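Local structure of extracellular solute-binding protein, family 1 (Bifidobacterium longum subsp. infantis, 6FTH) at residues T172-K184 with Q253-L266. The protein probably binds human milk oligosaccharides outside the cell and hands them to an ABC transporter for uptake. Residues are numbered along the deposited sequence; the frame is centred on the assembly and turned at random.
Sequences TWDELENVLKAFK and QVIKYYHKLISEGL
W173 and Y257 lie face to face where two nearly parallel helices, 173-184 and 253-263, pack with their axes 11.5 Å apart. The phenol ring covers one indole face, its centroid 4.2 Å from that of the five-membered ring, with the planes 15° apart. Because Y257 holds CG anti to its own backbone N (chi1 -178°), its ring reaches across to the start of the neighbouring helix, and OH donates to W173 O at 2.7 Å. That carbonyl also accepts the helical N-H of E177, so two donors grip it. L261 CG covers the other phenol face, while L176 CD2 meets the ring at its edge. W173 NE1 is hydrogen-bonded outside the pair, to S219 OG, and CH2 of the indole's benzo ring meets V254 CG2 at 3.9 Å. A phenylalanine in place of Y257 would probably cost W173 O one of its donors and leave the ring less fixed in its position across the indole.

One turn on, E177 stretches out fully and sends its carboxylate between charged neighbours: OE1 receives K260 NZ at 2.8 Å through its syn lone pair, whereas OE2 comes within 2.5 Å of E264 OE1, a separation suggesting that one acid probably keeps a proton. K181 NZ makes weak salt-bridge contacts with OE2 of both E177 and E264. Next to this network, L266 slips its methyls between L180, K181 and K184, bringing CD2 to 3.7 Å from K184 CD. The bent end of K184 lets NZ reach G265 O (2.8 Å), in the Schellman motif, where glycine suits the positive phi. Aromatic and leucine packing thus joins these helices of one lobe of the solute-binding fold, while the paired acids, flanked by two lysines, suggest that their shared charge, and perhaps this edge of the contact, is sensitive to pH.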
# COMPACT_ATOMS: atom_id res chain seq x y z
N THR A 172 3.72 23.82 -11.23
CA THR A 172 2.76 24.50 -10.37
C THR A 172 1.36 24.08 -10.81
O THR A 172 1.16 23.59 -11.92
CB THR A 172 2.84 26.03 -10.50
OG1 THR A 172 2.41 26.39 -11.83
CG2 THR A 172 4.25 26.57 -10.25
N TRP A 173 0.37 24.29 -9.93
CA TRP A 173 -1.02 24.03 -10.31
C TRP A 173 -1.44 24.82 -11.56
O TRP A 173 -2.19 24.30 -12.40
CB TRP A 173 -1.98 24.32 -9.16
CG TRP A 173 -2.02 23.25 -8.10
CD1 TRP A 173 -1.28 22.10 -8.04
CD2 TRP A 173 -2.86 23.24 -6.93
NE1 TRP A 173 -1.60 21.38 -6.90
CE2 TRP A 173 -2.58 22.06 -6.22
CE3 TRP A 173 -3.82 24.12 -6.44
CZ2 TRP A 173 -3.22 21.74 -5.02
CZ3 TRP A 173 -4.46 23.80 -5.26
CH2 TRP A 173 -4.16 22.63 -4.56
N ASP A 174 -0.98 26.07 -11.70
CA ASP A 174 -1.33 26.85 -12.89
C ASP A 174 -0.74 26.23 -14.15
O ASP A 174 -1.40 26.15 -15.19
CB ASP A 174 -0.84 28.29 -12.76
CG ASP A 174 -1.75 29.16 -11.89
OD1 ASP A 174 -2.83 28.71 -11.46
OD2 ASP A 174 -1.35 30.33 -11.65
N GLU A 175 0.54 25.83 -14.09
CA GLU A 175 1.18 25.19 -15.24
C GLU A 175 0.49 23.87 -15.56
O GLU A 175 0.32 23.52 -16.73
CB GLU A 175 2.66 24.95 -14.95
CG GLU A 175 3.49 26.23 -15.00
CD GLU A 175 4.94 26.04 -14.60
OE1 GLU A 175 5.37 24.89 -14.35
OE2 GLU A 175 5.67 27.05 -14.56
N LEU A 176 0.07 23.12 -14.52
CA LEU A 176 -0.66 21.88 -14.78
C LEU A 176 -1.98 22.15 -15.50
O LEU A 176 -2.32 21.44 -16.45
CB LEU A 176 -0.87 21.09 -13.50
CG LEU A 176 -1.72 19.83 -13.59
CD1 LEU A 176 -1.13 18.81 -14.55
CD2 LEU A 176 -1.91 19.25 -12.19
N GLU A 177 -2.73 23.16 -15.05
CA GLU A 177 -3.98 23.49 -15.71
C GLU A 177 -3.74 23.84 -17.17
O GLU A 177 -4.47 23.38 -18.07
CB GLU A 177 -4.68 24.63 -14.96
CG GLU A 177 -6.03 24.95 -15.54
CD GLU A 177 -6.71 26.12 -14.86
OE1 GLU A 177 -6.10 26.78 -13.99
OE2 GLU A 177 -7.89 26.35 -15.19
N ASN A 178 -2.69 24.61 -17.45
CA ASN A 178 -2.40 24.99 -18.83
C ASN A 178 -2.09 23.77 -19.69
O ASN A 178 -2.58 23.66 -20.83
CB ASN A 178 -1.24 25.98 -18.86
CG ASN A 178 -0.88 26.42 -20.27
OD1 ASN A 178 -1.66 27.10 -20.94
ND2 ASN A 178 0.32 26.04 -20.71
N VAL A 179 -1.28 22.84 -19.16
CA VAL A 179 -0.99 21.60 -19.89
C VAL A 179 -2.26 20.82 -20.17
O VAL A 179 -2.46 20.29 -21.28
CB VAL A 179 0.02 20.76 -19.07
CG1 VAL A 179 0.05 19.33 -19.57
CG2 VAL A 179 1.39 21.41 -19.09
N LEU A 180 -3.15 20.72 -19.17
CA LEU A 180 -4.35 19.92 -19.36
C LEU A 180 -5.26 20.54 -20.41
O LEU A 180 -5.89 19.81 -21.18
CB LEU A 180 -5.09 19.78 -18.03
CG LEU A 180 -4.35 19.00 -16.92
CD1 LEU A 180 -5.19 18.99 -15.70
CD2 LEU A 180 -4.04 17.58 -17.36
N LYS A 181 -5.36 21.88 -20.45
CA LYS A 181 -6.15 22.53 -21.50
C LYS A 181 -5.59 22.22 -22.88
O LYS A 181 -6.36 22.01 -23.83
CB LYS A 181 -6.18 24.04 -21.28
CG LYS A 181 -7.01 24.47 -20.06
CD LYS A 181 -6.98 25.95 -19.77
CE LYS A 181 -7.89 26.28 -18.57
NZ LYS A 181 -7.74 27.72 -18.12
N ALA A 182 -4.27 22.21 -23.02
CA ALA A 182 -3.66 21.85 -24.29
C ALA A 182 -3.96 20.41 -24.66
O ALA A 182 -4.29 20.11 -25.82
CB ALA A 182 -2.15 22.06 -24.18
N PHE A 183 -3.88 19.49 -23.69
CA PHE A 183 -4.25 18.11 -23.95
C PHE A 183 -5.69 18.02 -24.41
O PHE A 183 -6.03 17.21 -25.29
CB PHE A 183 -4.08 17.26 -22.68
CG PHE A 183 -2.64 16.98 -22.27
CD1 PHE A 183 -1.54 17.34 -23.05
CD2 PHE A 183 -2.40 16.33 -21.07
CE1 PHE A 183 -0.25 17.04 -22.62
CE2 PHE A 183 -1.13 16.03 -20.65
CZ PHE A 183 -0.05 16.38 -21.41
N LYS A 184 -6.57 18.84 -23.84
CA LYS A 184 -7.98 18.74 -24.16
C LYS A 184 -8.24 19.17 -25.59
O LYS A 184 -9.02 18.53 -26.29
CB LYS A 184 -8.80 19.58 -23.18
CG LYS A 184 -10.31 19.44 -23.42
CD LYS A 184 -11.15 20.24 -22.47
CE LYS A 184 -12.66 19.95 -22.67
NZ LYS A 184 -13.06 18.49 -22.56
N GLN A 253 -8.46 23.74 -0.62
CA GLN A 253 -7.85 24.23 -1.85
C GLN A 253 -7.72 23.14 -2.90
O GLN A 253 -7.92 23.40 -4.09
CB GLN A 253 -6.51 24.89 -1.54
CG GLN A 253 -6.64 26.20 -0.72
CD GLN A 253 -7.78 27.10 -1.21
OE1 GLN A 253 -7.91 27.35 -2.41
NE2 GLN A 253 -8.64 27.55 -0.29
N VAL A 254 -7.37 21.92 -2.49
CA VAL A 254 -7.33 20.80 -3.43
C VAL A 254 -8.70 20.59 -4.06
O VAL A 254 -8.83 20.39 -5.27
CB VAL A 254 -6.84 19.52 -2.74
CG1 VAL A 254 -7.06 18.32 -3.64
CG2 VAL A 254 -5.38 19.67 -2.37
N ILE A 255 -9.74 20.59 -3.22
CA ILE A 255 -11.10 20.40 -3.73
C ILE A 255 -11.47 21.50 -4.73
O ILE A 255 -12.04 21.22 -5.80
CB ILE A 255 -12.09 20.31 -2.56
CG1 ILE A 255 -11.90 18.99 -1.81
CG2 ILE A 255 -13.52 20.42 -3.09
CD1 ILE A 255 -12.61 18.90 -0.48
N LYS A 256 -11.15 22.75 -4.41
CA LYS A 256 -11.50 23.85 -5.31
C LYS A 256 -10.75 23.72 -6.63
O LYS A 256 -11.31 24.01 -7.70
CB LYS A 256 -11.22 25.18 -4.64
CG LYS A 256 -12.22 25.51 -3.53
CD LYS A 256 -11.98 26.89 -2.94
CE LYS A 256 -12.61 27.98 -3.80
NZ LYS A 256 -12.58 29.29 -3.10
N TYR A 257 -9.48 23.30 -6.58
CA TYR A 257 -8.70 23.11 -7.81
C TYR A 257 -9.33 22.03 -8.67
O TYR A 257 -9.51 22.22 -9.88
CB TYR A 257 -7.25 22.78 -7.46
CG TYR A 257 -6.32 22.61 -8.65
CD1 TYR A 257 -6.01 23.67 -9.48
CD2 TYR A 257 -5.74 21.39 -8.92
CE1 TYR A 257 -5.16 23.52 -10.55
CE2 TYR A 257 -4.88 21.23 -9.98
CZ TYR A 257 -4.59 22.30 -10.77
OH TYR A 257 -3.73 22.12 -11.84
N TYR A 258 -9.66 20.89 -8.06
CA TYR A 258 -10.32 19.82 -8.81
C TYR A 258 -11.64 20.30 -9.39
O TYR A 258 -11.98 19.95 -10.52
CB TYR A 258 -10.54 18.57 -7.97
CG TYR A 258 -9.34 17.64 -7.95
CD1 TYR A 258 -8.76 17.17 -9.14
CD2 TYR A 258 -8.76 17.24 -6.75
CE1 TYR A 258 -7.67 16.31 -9.11
CE2 TYR A 258 -7.68 16.39 -6.73
CZ TYR A 258 -7.13 15.93 -7.90
OH TYR A 258 -6.07 15.07 -7.89
N HIS A 259 -12.39 21.10 -8.64
CA HIS A 259 -13.66 21.56 -9.21
C HIS A 259 -13.43 22.46 -10.41
O HIS A 259 -14.17 22.38 -11.40
CB HIS A 259 -14.53 22.26 -8.17
CG HIS A 259 -15.81 22.78 -8.75
ND1 HIS A 259 -16.72 21.95 -9.37
CD2 HIS A 259 -16.30 24.03 -8.88
CE1 HIS A 259 -17.73 22.67 -9.83
NE2 HIS A 259 -17.49 23.94 -9.55
N LYS A 260 -12.40 23.29 -10.36
CA LYS A 260 -12.06 24.12 -11.51
C LYS A 260 -11.75 23.24 -12.71
O LYS A 260 -12.31 23.42 -13.79
CB LYS A 260 -10.88 25.03 -11.17
CG LYS A 260 -10.53 26.02 -12.30
CD LYS A 260 -9.31 26.87 -11.99
CE LYS A 260 -9.18 28.01 -13.01
NZ LYS A 260 -7.87 28.71 -12.95
N LEU A 261 -10.88 22.24 -12.52
CA LEU A 261 -10.53 21.34 -13.60
C LEU A 261 -11.76 20.62 -14.15
O LEU A 261 -11.94 20.52 -15.37
CB LEU A 261 -9.51 20.31 -13.11
CG LEU A 261 -8.14 20.83 -12.65
CD1 LEU A 261 -7.15 19.66 -12.44
CD2 LEU A 261 -7.54 21.85 -13.57
N ILE A 262 -12.58 20.07 -13.26
CA ILE A 262 -13.79 19.36 -13.67
C ILE A 262 -14.72 20.28 -14.45
O ILE A 262 -15.26 19.91 -15.50
CB ILE A 262 -14.48 18.72 -12.45
CG1 ILE A 262 -13.67 17.54 -11.94
CG2 ILE A 262 -15.90 18.23 -12.80
CD1 ILE A 262 -14.04 17.09 -10.53
N SER A 263 -14.91 21.51 -13.95
CA SER A 263 -15.81 22.45 -14.60
C SER A 263 -15.31 22.86 -15.98
O SER A 263 -16.12 23.26 -16.83
CB SER A 263 -15.99 23.68 -13.69
OG SER A 263 -14.89 24.56 -13.77
N GLU A 264 -14.01 22.73 -16.23
CA GLU A 264 -13.39 23.03 -17.51
C GLU A 264 -13.31 21.81 -18.42
O GLU A 264 -12.71 21.91 -19.50
CB GLU A 264 -12.00 23.65 -17.28
CG GLU A 264 -12.08 25.03 -16.62
CD GLU A 264 -10.74 25.66 -16.33
OE1 GLU A 264 -9.76 24.96 -15.95
OE2 GLU A 264 -10.65 26.89 -16.45
N GLY A 265 -13.90 20.68 -18.04
CA GLY A 265 -13.84 19.50 -18.87
C GLY A 265 -12.48 18.85 -18.92
O GLY A 265 -12.19 18.12 -19.88
N LEU A 266 -11.63 19.07 -17.91
CA LEU A 266 -10.29 18.50 -17.91
C LEU A 266 -10.19 17.18 -17.17
O LEU A 266 -9.16 16.50 -17.28
CB LEU A 266 -9.31 19.51 -17.34
CG LEU A 266 -9.37 20.90 -18.00
CD1 LEU A 266 -8.50 21.92 -17.31
CD2 LEU A 266 -8.98 20.83 -19.48